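Local coordinates for protein putative surface-anchored fimbrial subunit (Corynebacterium diphtheriae, PDB 3HR6) that probably forms the shaft of a cell-surface pilus as its major subunit, built of tandem Ig-like modules stabilised by isopeptide and disulfide bonds, at residues D35-T40 with P139-L144; P176-A179 with K183-G186; V207-K212 with D245-Q250; S216-V221 with A237-Q242. One frame throughout, in Å; residues are numbered along the deposited sequence. Where two conformers were deposited one is given.

Contact 1: D35-T40 with P139-L144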
loop_
_atom_site.group_PDB
_atom_site.type_symbol
_atom_site.label_atom_id
_atom_site.label_comp_id
_atom_site.label_asym_id
_atom_site.label_seq_id
_atom_site.Cartn_x
_atom_site.Cartn_y
_atom_site.Cartn_z
ATOM N N ASP A 35 -6.601 -4.571 -20.915
ATOM C CA ASP A 35 -6.086 -5.921 -20.749
ATOM C C ASP A 35 -6.006 -6.319 -19.286
ATOM O O ASP A 35 -6.058 -5.482 -18.405
ATOM C CB ASP A 35 -4.736 -6.053 -21.464
ATOM C CG ASP A 35 -4.892 -6.089 -22.960
ATOM O OD1 ASP A 35 -5.949 -6.530 -23.468
ATOM O OD2 ASP A 35 -3.948 -5.696 -23.650
ATOM N N GLY A 36 -5.956 -7.634 -19.059
ATOM C CA GLY A 36 -5.811 -8.186 -17.730
ATOM C C GLY A 36 -7.092 -8.203 -16.933
ATOM O O GLY A 36 -7.061 -8.392 -15.730
ATOM N N MET A 37 -8.229 -7.960 -17.603
ATOM C CA MET A 37 -9.510 -7.972 -16.913
ATOM C C MET A 37 -10.011 -9.401 -16.932
ATOM O O MET A 37 -10.008 -10.045 -17.975
ATOM C CB MET A 37 -10.489 -6.999 -17.565
ATOM C CG MET A 37 -10.035 -5.557 -17.484
ATOM S SD MET A 37 -10.111 -4.900 -15.821
ATOM C CE MET A 37 -8.384 -4.905 -15.285
ATOM N N SER A 38 -10.453 -9.878 -15.769
ATOM C CA SER A 38 -10.719 -11.291 -15.556
ATOM C C SER A 38 -12.211 -11.552 -15.591
ATOM O O SER A 38 -12.981 -10.894 -14.902
ATOM C CB SER A 38 -10.142 -11.721 -14.204
ATOM O OG SER A 38 -10.512 -13.065 -13.947
ATOM N N PHE A 39 -12.611 -12.518 -16.414
ATOM C CA PHE A 39 -13.979 -12.880 -16.583
ATOM C C PHE A 39 -14.158 -14.362 -16.461
ATOM O O PHE A 39 -13.344 -15.128 -16.954
ATOM C CB PHE A 39 -14.463 -12.464 -17.963
ATOM C CG PHE A 39 -14.540 -10.991 -18.142
ATOM C CD1 PHE A 39 -15.716 -10.294 -17.864
ATOM C CD2 PHE A 39 -13.450 -10.299 -18.614
ATOM C CE1 PHE A 39 -15.776 -8.918 -18.018
ATOM C CE2 PHE A 39 -13.499 -8.951 -18.778
ATOM C CZ PHE A 39 -14.674 -8.244 -18.482
ATOM N N THR A 40 -15.256 -14.749 -15.829
ATOM C CA THR A 40 -15.702 -16.121 -15.860
ATOM C C THR A 40 -16.973 -16.216 -16.728
ATOM O O THR A 40 -17.919 -15.417 -16.590
ATOM C CB THR A 40 -15.932 -16.650 -14.441
ATOM O OG1 THR A 40 -14.708 -16.549 -13.708
ATOM C CG2 THR A 40 -16.388 -18.103 -14.457
ATOM N N PRO A 139 -18.797 -5.101 -21.766
ATOM C CA PRO A 139 -19.044 -4.644 -20.394
ATOM C C PRO A 139 -18.098 -3.490 -19.990
ATOM O O PRO A 139 -16.927 -3.500 -20.382
ATOM C CB PRO A 139 -18.769 -5.900 -19.579
ATOM C CG PRO A 139 -17.735 -6.619 -20.390
ATOM C CD PRO A 139 -18.239 -6.468 -21.787
ATOM N N LYS A 140 -18.631 -2.500 -19.270
ATOM C CA LYS A 140 -17.871 -1.354 -18.787
ATOM C C LYS A 140 -17.460 -1.547 -17.343
ATOM O O LYS A 140 -18.220 -2.051 -16.526
ATOM C CB LYS A 140 -18.708 -0.064 -18.864
ATOM C CG LYS A 140 -18.689 0.646 -20.196
ATOM C CD LYS A 140 -19.100 -0.179 -21.400
ATOM C CE LYS A 140 -20.571 -0.085 -21.830
ATOM N NZ LYS A 140 -20.796 -0.876 -23.111
ATOM N N HIS A 141 -16.248 -1.124 -17.028
ATOM C CA HIS A 141 -15.774 -1.045 -15.651
ATOM C C HIS A 141 -15.155 0.322 -15.457
ATOM O O HIS A 141 -14.950 1.067 -16.411
ATOM C CB HIS A 141 -14.745 -2.118 -15.328
ATOM C CG HIS A 141 -13.484 -1.966 -16.107
ATOM N ND1 HIS A 141 -13.274 -2.591 -17.315
ATOM C CD2 HIS A 141 -12.393 -1.198 -15.882
ATOM C CE1 HIS A 141 -12.095 -2.227 -17.796
ATOM N NE2 HIS A 141 -11.534 -1.391 -16.941
ATOM N N GLN A 142 -14.892 0.668 -14.202
ATOM C CA GLN A 142 -14.284 1.954 -13.883
ATOM C C GLN A 142 -12.993 1.723 -13.148
ATOM O O GLN A 142 -12.879 0.867 -12.296
ATOM C CB GLN A 142 -15.225 2.872 -13.082
ATOM C CG GLN A 142 -16.499 3.328 -13.825
ATOM C CD GLN A 142 -17.616 2.324 -13.827
ATOM O OE1 GLN A 142 -18.078 1.879 -12.769
ATOM N NE2 GLN A 142 -18.075 1.950 -15.027
ATOM N N ALA A 143 -12.002 2.520 -13.512
ATOM C CA ALA A 143 -10.703 2.431 -12.909
ATOM C C ALA A 143 -10.690 3.022 -11.486
ATOM O O ALA A 143 -11.468 3.906 -11.142
ATOM C CB ALA A 143 -9.674 3.176 -13.790
ATOM N N LEU A 144 -9.764 2.500 -10.708
ATOM C CA LEU A 144 -9.386 3.023 -9.402
ATOM C C LEU A 144 -8.052 3.755 -9.559
ATOM O O LEU A 144 -7.082 3.229 -10.130
ATOM C CB LEU A 144 -9.232 1.891 -8.400
ATOM C CG LEU A 144 -10.577 1.311 -7.943
ATOM C CD1 LEU A 144 -10.420 -0.127 -7.443
ATOM C CD2 LEU A 144 -11.131 2.232 -6.896
#
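One face of the His141 imidazole carries the sulfur of Met37, while the Phe39 ring meets Pro139 obliquely. Both pairs lie in the interior of the N-terminal Ig-like domain, where residues at and just before strand 38-44 look across at the C-terminal part of the chain around strand 131-143. The two backbones exchange no hydrogen bonds: Met37 CA and His141 CA are 9.4 Å apart, a spacing filled by side chains. Met37 and Phe39, two residues apart on an extended chain, both point toward the other segment, and there Met37 is matched to His141 and Phe39 to Pro139, so the pairing runs in opposite senses along the two chains.

Met37 SD lies 4.0 Å from the centroid of the His141 ring. Its position, 17° off the ring normal, makes this a sulfur-aromatic contact of the face-on kind, displaced toward the rim at CE1 and NE2. The thioether reaches it by bending at chi2 (-70°) and again at chi3; such flexibility, together with a polarisable sulfur, suits methionine to lying over a flat ring. The two side chains cross at about a right angle. Proline suits its own place as a compact, rigid hydrocarbon surface against the large Phe39 ring. Val9 and Ala11 of strand 5-13 and Val101 of strand 97-103 pack on Phe39, whereas Val111 touches both Met37 and His141. The Phe39 contact with Pro139 is narrow, with CG of the pyrrolidine 3.8 Å from Phe39 CE1 and 4.0 Å from Phe39 CZ.

Contact 2: P176-A179 with K183-G186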
loop_
_atom_site.group_PDB
_atom_site.type_symbol
_atom_site.label_atom_id
_atom_site.label_comp_id
_atom_site.label_asym_id
_atom_site.label_seq_id
_atom_site.Cartn_x
_atom_site.Cartn_y
_atom_site.Cartn_z
ATOM N N PRO A 176 -13.798 6.730 -7.084
ATOM C CA PRO A 176 -14.121 6.872 -8.510
ATOM C C PRO A 176 -15.589 7.157 -8.756
ATOM O O PRO A 176 -16.447 6.784 -7.943
ATOM C CB PRO A 176 -13.764 5.496 -9.065
ATOM C CG PRO A 176 -14.131 4.578 -7.954
ATOM C CD PRO A 176 -13.628 5.313 -6.730
ATOM N N GLU A 177 -15.897 7.803 -9.882
ATOM C CA GLU A 177 -17.267 7.838 -10.365
ATOM C C GLU A 177 -17.591 6.462 -10.968
ATOM O O GLU A 177 -16.817 5.934 -11.802
ATOM C CB GLU A 177 -17.536 8.952 -11.374
ATOM C CG GLU A 177 -18.962 8.989 -11.856
ATOM C CD GLU A 177 -19.263 10.132 -12.803
ATOM O OE1 GLU A 177 -18.350 10.930 -13.061
ATOM O OE2 GLU A 177 -20.424 10.210 -13.245
ATOM N N ILE A 178 -18.698 5.887 -10.512
ATOM C CA ILE A 178 -19.140 4.574 -10.997
ATOM C C ILE A 178 -20.430 4.695 -11.830
ATOM O O ILE A 178 -21.129 5.710 -11.806
ATOM C CB ILE A 178 -19.290 3.553 -9.860
ATOM C CG1 ILE A 178 -20.465 3.919 -8.945
ATOM C CG2 ILE A 178 -17.926 3.379 -9.090
ATOM C CD1 ILE A 178 -20.699 2.895 -7.806
ATOM N N ALA A 179 -20.715 3.635 -12.572
ATOM C CA ALA A 179 -21.868 3.553 -13.444
ATOM C C ALA A 179 -23.131 4.031 -12.718
ATOM O O ALA A 179 -23.387 3.638 -11.574
ATOM C CB ALA A 179 -22.037 2.121 -13.910
ATOM N N LYS A 183 -23.997 0.480 -7.269
ATOM C CA LYS A 183 -23.416 0.755 -5.956
ATOM C C LYS A 183 -22.078 0.077 -5.825
ATOM O O LYS A 183 -21.791 -0.910 -6.501
ATOM C CB LYS A 183 -24.365 0.260 -4.847
ATOM C CG LYS A 183 -25.721 0.900 -4.895
ATOM C CD LYS A 183 -25.651 2.256 -4.229
ATOM C CE LYS A 183 -26.884 3.066 -4.498
ATOM N NZ LYS A 183 -26.991 4.128 -3.461
ATOM N N PHE A 184 -21.229 0.636 -4.964
ATOM C CA PHE A 184 -20.011 -0.010 -4.618
ATOM C C PHE A 184 -20.342 -1.330 -3.931
ATOM O O PHE A 184 -21.274 -1.394 -3.143
ATOM C CB PHE A 184 -19.156 0.872 -3.698
ATOM C CG PHE A 184 -18.450 1.975 -4.416
ATOM C CD1 PHE A 184 -17.259 1.730 -5.047
ATOM C CD2 PHE A 184 -18.984 3.254 -4.452
ATOM C CE1 PHE A 184 -16.584 2.747 -5.704
ATOM C CE2 PHE A 184 -18.333 4.270 -5.117
ATOM C CZ PHE A 184 -17.128 4.021 -5.731
ATOM N N GLU A 185 -19.565 -2.371 -4.236
ATOM C CA GLU A 185 -19.722 -3.668 -3.570
ATOM C C GLU A 185 -19.176 -3.592 -2.157
ATOM O O GLU A 185 -19.615 -4.338 -1.274
ATOM C CB GLU A 185 -18.907 -4.761 -4.248
ATOM C CG GLU A 185 -19.274 -5.174 -5.635
ATOM C CD GLU A 185 -18.243 -6.170 -6.123
ATOM O OE1 GLU A 185 -17.918 -7.128 -5.383
ATOM O OE2 GLU A 185 -17.710 -5.995 -7.220
ATOM N N GLY A 186 -18.221 -2.694 -1.962
ATOM C CA GLY A 186 -17.538 -2.545 -0.689
ATOM C C GLY A 186 -16.390 -1.616 -0.937
ATOM O O GLY A 186 -16.190 -1.184 -2.061
#
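Ile178 and Lys183 come to 7.6 Å, CA to CA, where the irregular loop joining strands 166-174 and 187-192 doubles back on itself, and no hydrogen bond passes between 176-179 and 183-186. Side chains do the work instead, and the Phe184 ring receives most of them. Ile178 lays its CD1 methyl over one face, 4.0 Å from the ring centroid, in a CH-pi contact somewhat offset from the centre. With CG1 set between the backbone N and the carbonyl carbon (chi1 69°) and the chain then extended, CD1 also comes close to the Lys183-Phe184 peptide. The other branch is used as well: Ile178 CG2 packs 3.5 Å from Phe184 CZ. A beta-branched residue thus touches one ring at two places.

Pro176 takes the edge. Its CG lies in the plane of the ring, 3.8 Å from Phe184 CZ, and its carbonyl oxygen also approaches near that plane, 3.6 Å from the same Phe184 CZ. An aromatic rim, with its slightly positive hydrogens, is probably a congenial neighbour for a carbonyl. Val112 of strand 111-112, in the N-terminal domain, touches Pro176, Ile178 and Phe184 alike, which places this loop at the junction of two Ig-like modules; Phe187 meets Phe184 edge-to-face. Lys183 and Glu185 turn to other partners: NZ binds Gln242 O, and Glu185 OE2 forms a salt bridge with Arg113 NE. Because the two segments meet mainly through apolar contacts and share no hydrogen bond, their fit probably depends on complementary shape and dispersion, with Phe184 gripped at both face and edge.

Contact 3: V207-K212 with D245-Q250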
loop_
_atom_site.group_PDB
_atom_site.type_symbol
_atom_site.label_atom_id
_atom_site.label_comp_id
_atom_site.label_asym_id
_atom_site.label_seq_id
_atom_site.Cartn_x
_atom_site.Cartn_y
_atom_site.Cartn_z
ATOM N N VAL A 207 -10.196 8.307 9.951
ATOM C CA VAL A 207 -10.774 8.079 8.656
ATOM C C VAL A 207 -11.695 9.252 8.378
ATOM O O VAL A 207 -12.621 9.579 9.181
ATOM C CB VAL A 207 -11.558 6.763 8.571
ATOM C CG1 VAL A 207 -12.088 6.538 7.155
ATOM C CG2 VAL A 207 -10.750 5.555 9.032
ATOM N N THR A 208 -11.453 9.882 7.229
ATOM C CA THR A 208 -12.300 10.967 6.769
ATOM C C THR A 208 -12.694 10.745 5.303
ATOM O O THR A 208 -11.948 10.150 4.532
ATOM C CB THR A 208 -11.594 12.323 6.881
ATOM O OG1 THR A 208 -10.492 12.379 5.978
ATOM C CG2 THR A 208 -11.050 12.547 8.301
ATOM N N LEU A 209 -13.880 11.192 4.944
ATOM C CA LEU A 209 -14.364 11.190 3.563
ATOM C C LEU A 209 -14.733 12.618 3.199
ATOM O O LEU A 209 -15.596 13.198 3.815
ATOM C CB LEU A 209 -15.587 10.292 3.428
ATOM C CG LEU A 209 -16.222 10.121 2.042
ATOM C CD1 LEU A 209 -15.181 9.601 1.033
ATOM C CD2 LEU A 209 -17.429 9.229 2.094
ATOM N N GLY A 210 -14.061 13.196 2.208
ATOM C CA GLY A 210 -14.393 14.575 1.816
ATOM C C GLY A 210 -14.081 15.535 2.956
ATOM O O GLY A 210 -14.755 16.572 3.102
ATOM N N GLY A 211 -13.058 15.183 3.730
ATOM C CA GLY A 211 -12.638 15.899 4.910
ATOM C C GLY A 211 -13.623 15.822 6.075
ATOM O O GLY A 211 -13.419 16.491 7.070
ATOM N N LYS A 212 -14.643 14.978 5.975
ATOM C CA LYS A 212 -15.603 14.787 7.059
ATOM C C LYS A 212 -15.393 13.442 7.768
ATOM O O LYS A 212 -15.092 12.437 7.148
ATOM C CB LYS A 212 -17.029 14.839 6.539
ATOM C CG LYS A 212 -17.522 16.216 6.050
ATOM C CD LYS A 212 -18.899 16.062 5.454
ATOM C CE LYS A 212 -19.412 17.299 4.722
ATOM N NZ LYS A 212 -20.770 17.006 4.167
ATOM N N ASP A 245 -21.232 6.271 -3.768
ATOM C CA ASP A 245 -21.396 6.738 -5.136
ATOM C C ASP A 245 -21.784 8.211 -5.261
ATOM O O ASP A 245 -21.776 8.749 -6.372
ATOM C CB ASP A 245 -22.405 5.882 -5.906
ATOM C CG ASP A 245 -23.757 5.837 -5.242
ATOM O OD1 ASP A 245 -23.796 5.582 -4.032
ATOM O OD2 ASP A 245 -24.766 6.038 -5.929
ATOM N N GLN A 246 -22.167 8.859 -4.158
ATOM C CA GLN A 246 -22.436 10.288 -4.179
ATOM C C GLN A 246 -21.218 11.140 -3.804
ATOM O O GLN A 246 -21.319 12.362 -3.753
ATOM C CB GLN A 246 -23.623 10.604 -3.270
ATOM C CG GLN A 246 -24.859 9.827 -3.716
ATOM C CD GLN A 246 -26.066 9.945 -2.791
ATOM O OE1 GLN A 246 -25.941 10.058 -1.567
ATOM N NE2 GLN A 246 -27.261 9.900 -3.386
ATOM N N HIS A 247 -20.083 10.496 -3.552
ATOM C CA HIS A 247 -18.873 11.195 -3.136
ATOM C C HIS A 247 -17.821 11.036 -4.202
ATOM O O HIS A 247 -16.663 11.056 -3.918
ATOM C CB HIS A 247 -18.358 10.668 -1.782
ATOM C CG HIS A 247 -19.299 10.961 -0.652
ATOM N ND1 HIS A 247 -19.108 11.990 0.252
ATOM C CD2 HIS A 247 -20.459 10.367 -0.302
ATOM C CE1 HIS A 247 -20.120 12.012 1.106
ATOM N NE2 HIS A 247 -20.960 11.046 0.785
ATOM N N LYS A 248 -18.261 10.989 -5.453
ATOM C CA LYS A 248 -17.298 10.814 -6.539
ATOM C C LYS A 248 -16.261 11.906 -6.478
ATOM O O LYS A 248 -16.583 13.064 -6.184
ATOM C CB LYS A 248 -18.001 10.803 -7.867
ATOM C CG LYS A 248 -18.704 12.070 -8.225
ATOM C CD LYS A 248 -19.678 11.782 -9.380
ATOM C CE LYS A 248 -20.537 12.962 -9.682
ATOM N NZ LYS A 248 -19.666 14.098 -10.110
ATOM N N ASP A 249 -15.011 11.499 -6.709
ATOM C CA ASP A 249 -13.849 12.365 -6.764
ATOM C C ASP A 249 -13.418 12.985 -5.443
ATOM O O ASP A 249 -12.429 13.713 -5.408
ATOM C CB ASP A 249 -13.987 13.419 -7.868
ATOM C CG ASP A 249 -14.201 12.796 -9.217
ATOM O OD1 ASP A 249 -13.474 11.844 -9.567
ATOM O OD2 ASP A 249 -15.123 13.236 -9.905
ATOM N N GLN A 250 -14.129 12.665 -4.357
ATOM C CA GLN A 250 -13.663 13.015 -3.005
ATOM C C GLN A 250 -12.591 12.037 -2.564
ATOM O O GLN A 250 -12.414 10.978 -3.167
ATOM C CB GLN A 250 -14.853 13.019 -2.019
ATOM C CG GLN A 250 -15.891 14.044 -2.379
ATOM C CD GLN A 250 -17.054 14.028 -1.416
ATOM O OE1 GLN A 250 -16.951 13.458 -0.335
ATOM N NE2 GLN A 250 -18.155 14.641 -1.796
#
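Leu209 places its CD2 methyl almost squarely above the His247 imidazole, 3.8 Å from the ring centroid, a CH-pi contact over the middle of the face. Its CG stands anti to the backbone N (chi1 -178°), which carries the isobutyl end toward the ring although the CB bond does not itself point there. The histidine is held by Gln250, three residues on in the same segment: ND1 donates to Gln250 OE1 at 2.7 Å with an angle of 158°, so ND1 bears a proton. OE1 lies in the imidazole plane, yet ND1 stands about 40° out of the plane of the amide carbonyl. Gln250 manages this reach with a chain extended beyond CG, bridging the type II turn from His247 to Gln250.

This pairing faces the tip of a beta hairpin in the second Ig-like domain, where a type I' turn from Leu209 to Lys212 joins strands 206-209 and 212-213. Gly210 and Gly211 adopt the positive phi that such a turn requires and that glycine accepts readily. Lacking a side chain, Gly210 also lets the amide come close, its CA being 3.5 Å from Gln250 OE1. The backbone of Gly210 bonds to Glu251, at the start of the adjacent strand 251-259.

Contact 4: S216-V221 with A237-Q242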
loop_
_atom_site.group_PDB
_atom_site.type_symbol
_atom_site.label_atom_id
_atom_site.label_comp_id
_atom_site.label_asym_id
_atom_site.label_seq_id
_atom_site.Cartn_x
_atom_site.Cartn_y
_atom_site.Cartn_z
ATOM N N SER A 216 -19.077 6.050 12.510
ATOM C CA SER A 216 -18.145 4.998 12.912
ATOM C C SER A 216 -18.818 3.607 12.831
ATOM O O SER A 216 -18.134 2.615 12.629
ATOM C CB SER A 216 -17.569 5.253 14.302
ATOM O OG SER A 216 -18.516 4.881 15.282
ATOM N N THR A 217 -20.141 3.536 12.942
ATOM C CA THR A 217 -20.838 2.246 12.777
ATOM C C THR A 217 -20.664 1.645 11.368
ATOM O O THR A 217 -20.731 0.435 11.197
ATOM C CB THR A 217 -22.353 2.308 13.170
ATOM O OG1 THR A 217 -23.118 3.054 12.200
ATOM C CG2 THR A 217 -22.514 2.936 14.545
ATOM N N ASP A 218 -20.403 2.495 10.381
ATOM C CA ASP A 218 -20.253 2.066 9.001
ATOM C C ASP A 218 -18.804 1.767 8.673
ATOM O O ASP A 218 -18.522 1.183 7.620
ATOM C CB ASP A 218 -20.739 3.159 8.055
ATOM C CG ASP A 218 -22.266 3.276 8.028
ATOM O OD1 ASP A 218 -22.930 2.329 8.515
ATOM O OD2 ASP A 218 -22.795 4.275 7.470
ATOM N N VAL A 219 -17.896 2.214 9.532
ATOM C CA VAL A 219 -16.457 2.064 9.275
ATOM C C VAL A 219 -15.902 1.047 10.262
ATOM O O VAL A 219 -16.062 1.207 11.480
ATOM C CB VAL A 219 -15.706 3.407 9.411
ATOM C CG1 VAL A 219 -14.285 3.274 8.897
ATOM C CG2 VAL A 219 -16.378 4.452 8.617
ATOM N N SER A 220 -15.347 -0.035 9.737
ATOM C CA SER A 220 -14.725 -1.103 10.515
ATOM C C SER A 220 -13.208 -0.991 10.420
ATOM O O SER A 220 -12.615 -1.183 9.357
ATOM C CB SER A 220 -15.172 -2.482 9.989
ATOM O OG SER A 220 -14.503 -3.533 10.694
ATOM N N VAL A 221 -12.580 -0.657 11.537
ATOM C CA VAL A 221 -11.143 -0.516 11.605
ATOM C C VAL A 221 -10.639 -1.767 12.312
ATOM O O VAL A 221 -11.043 -2.042 13.417
ATOM C CB VAL A 221 -10.730 0.734 12.393
ATOM C CG1 VAL A 221 -9.225 0.876 12.399
ATOM C CG2 VAL A 221 -11.385 1.987 11.809
ATOM N N ALA A 237 -19.018 0.216 5.068
ATOM C CA ALA A 237 -20.227 -0.590 4.879
ATOM C C ALA A 237 -21.457 0.254 5.210
ATOM O O ALA A 237 -21.333 1.453 5.444
ATOM C CB ALA A 237 -20.160 -1.841 5.737
ATOM N N GLY A 238 -22.631 -0.363 5.231
ATOM C CA GLY A 238 -23.835 0.322 5.709
ATOM C C GLY A 238 -24.198 1.549 4.889
ATOM O O GLY A 238 -23.962 1.566 3.686
ATOM N N ALA A 239 -24.736 2.579 5.550
ATOM C CA ALA A 239 -25.248 3.791 4.866
ATOM C C ALA A 239 -24.118 4.430 4.056
ATOM O O ALA A 239 -24.300 4.822 2.902
ATOM C CB ALA A 239 -25.801 4.800 5.873
ATOM N N THR A 240 -22.954 4.515 4.686
ATOM C CA THR A 240 -21.764 5.106 4.086
ATOM C C THR A 240 -21.360 4.441 2.778
ATOM O O THR A 240 -21.012 5.151 1.814
ATOM C CB THR A 240 -20.577 5.081 5.091
ATOM O OG1 THR A 240 -20.946 5.801 6.273
ATOM C CG2 THR A 240 -19.344 5.746 4.523
ATOM N N LEU A 241 -21.363 3.102 2.730
ATOM C CA LEU A 241 -21.020 2.405 1.496
ATOM C C LEU A 241 -22.094 2.647 0.450
ATOM O O LEU A 241 -21.778 2.890 -0.716
ATOM C CB LEU A 241 -20.823 0.909 1.723
ATOM C CG LEU A 241 -20.540 0.040 0.497
ATOM C CD1 LEU A 241 -19.176 0.344 -0.182
ATOM C CD2 LEU A 241 -20.638 -1.417 0.903
ATOM N N GLN A 242 -23.353 2.586 0.895
ATOM C CA GLN A 242 -24.524 2.777 0.015
ATOM C C GLN A 242 -24.544 4.154 -0.644
ATOM O O GLN A 242 -25.006 4.288 -1.772
ATOM C CB GLN A 242 -25.848 2.577 0.779
ATOM C CG GLN A 242 -26.494 1.199 0.613
ATOM C CD GLN A 242 -27.202 1.019 -0.720
ATOM O OE1 GLN A 242 -26.794 0.196 -1.532
ATOM N NE2 GLN A 242 -28.270 1.786 -0.948
HETATM O O HOH W 1 -25.216 3.384 8.693
#
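At the base of the beta hairpin formed by strands 219-226 and 229-236, in the second Ig-like domain, Asp218 precedes the first strand and Ala237 follows the second. Ala237 N donates to Asp218 O at 2.8 Å, continuing the pairing in register with the backbone bonding of Ser220 and Gln235. Beyond Ala237 comes the short helix 238-242, and the Asp218 side chain reaches into its first turn.

The carboxylate oxygen OD2 accepts twice from one residue. Thr240 N approaches at 2.8 Å from well above the carboxylate plane, some 56° out of it, whereas Thr240 OG1 donates at 2.7 Å to the anti lone pair of Asp218 OD2, the one directed away from OD1. Threonine fits this role because its hydroxyl lies beside its own backbone N (chi1 -59°), presenting both donors to the same oxygen. An aspartate is equally apt: its short side chain can bring a carboxylate, probably charged, near the N-terminal end of a helix, whose dipole would tend to favour it.

Gly238, with a positive phi that glycine tolerates well, leaves room for the acid where the chain passes close beneath it. No side chain stands between its backbone and the carboxylate, and Gly238 CA comes to 3.6 Å from Asp218 OD1.

In the fold
The four contacts follow one another in space, contacts 1 and 2, 2 and 3, and 3 and 4 each having centres about 13 Å apart, while contacts 1 and 4 are about 26 Å apart. Contact 1 belongs to the N-terminal domain and the other three to the next, Cna-B-like one. Contacts 1 to 3 open in series along the chain, but contact 4 is nested within the loop closed by contact 3. The loop of contact 2 touches all the others: Ala179 N probably bonds to Gln142 OE1 of contact 1, Phe184 packs on Asp245 of contact 3, and Phe184 and Gly186 on Leu241 of contact 4. Neighbouring Ig-like modules of the pilin are thereby packed directly together, away from the calcium site.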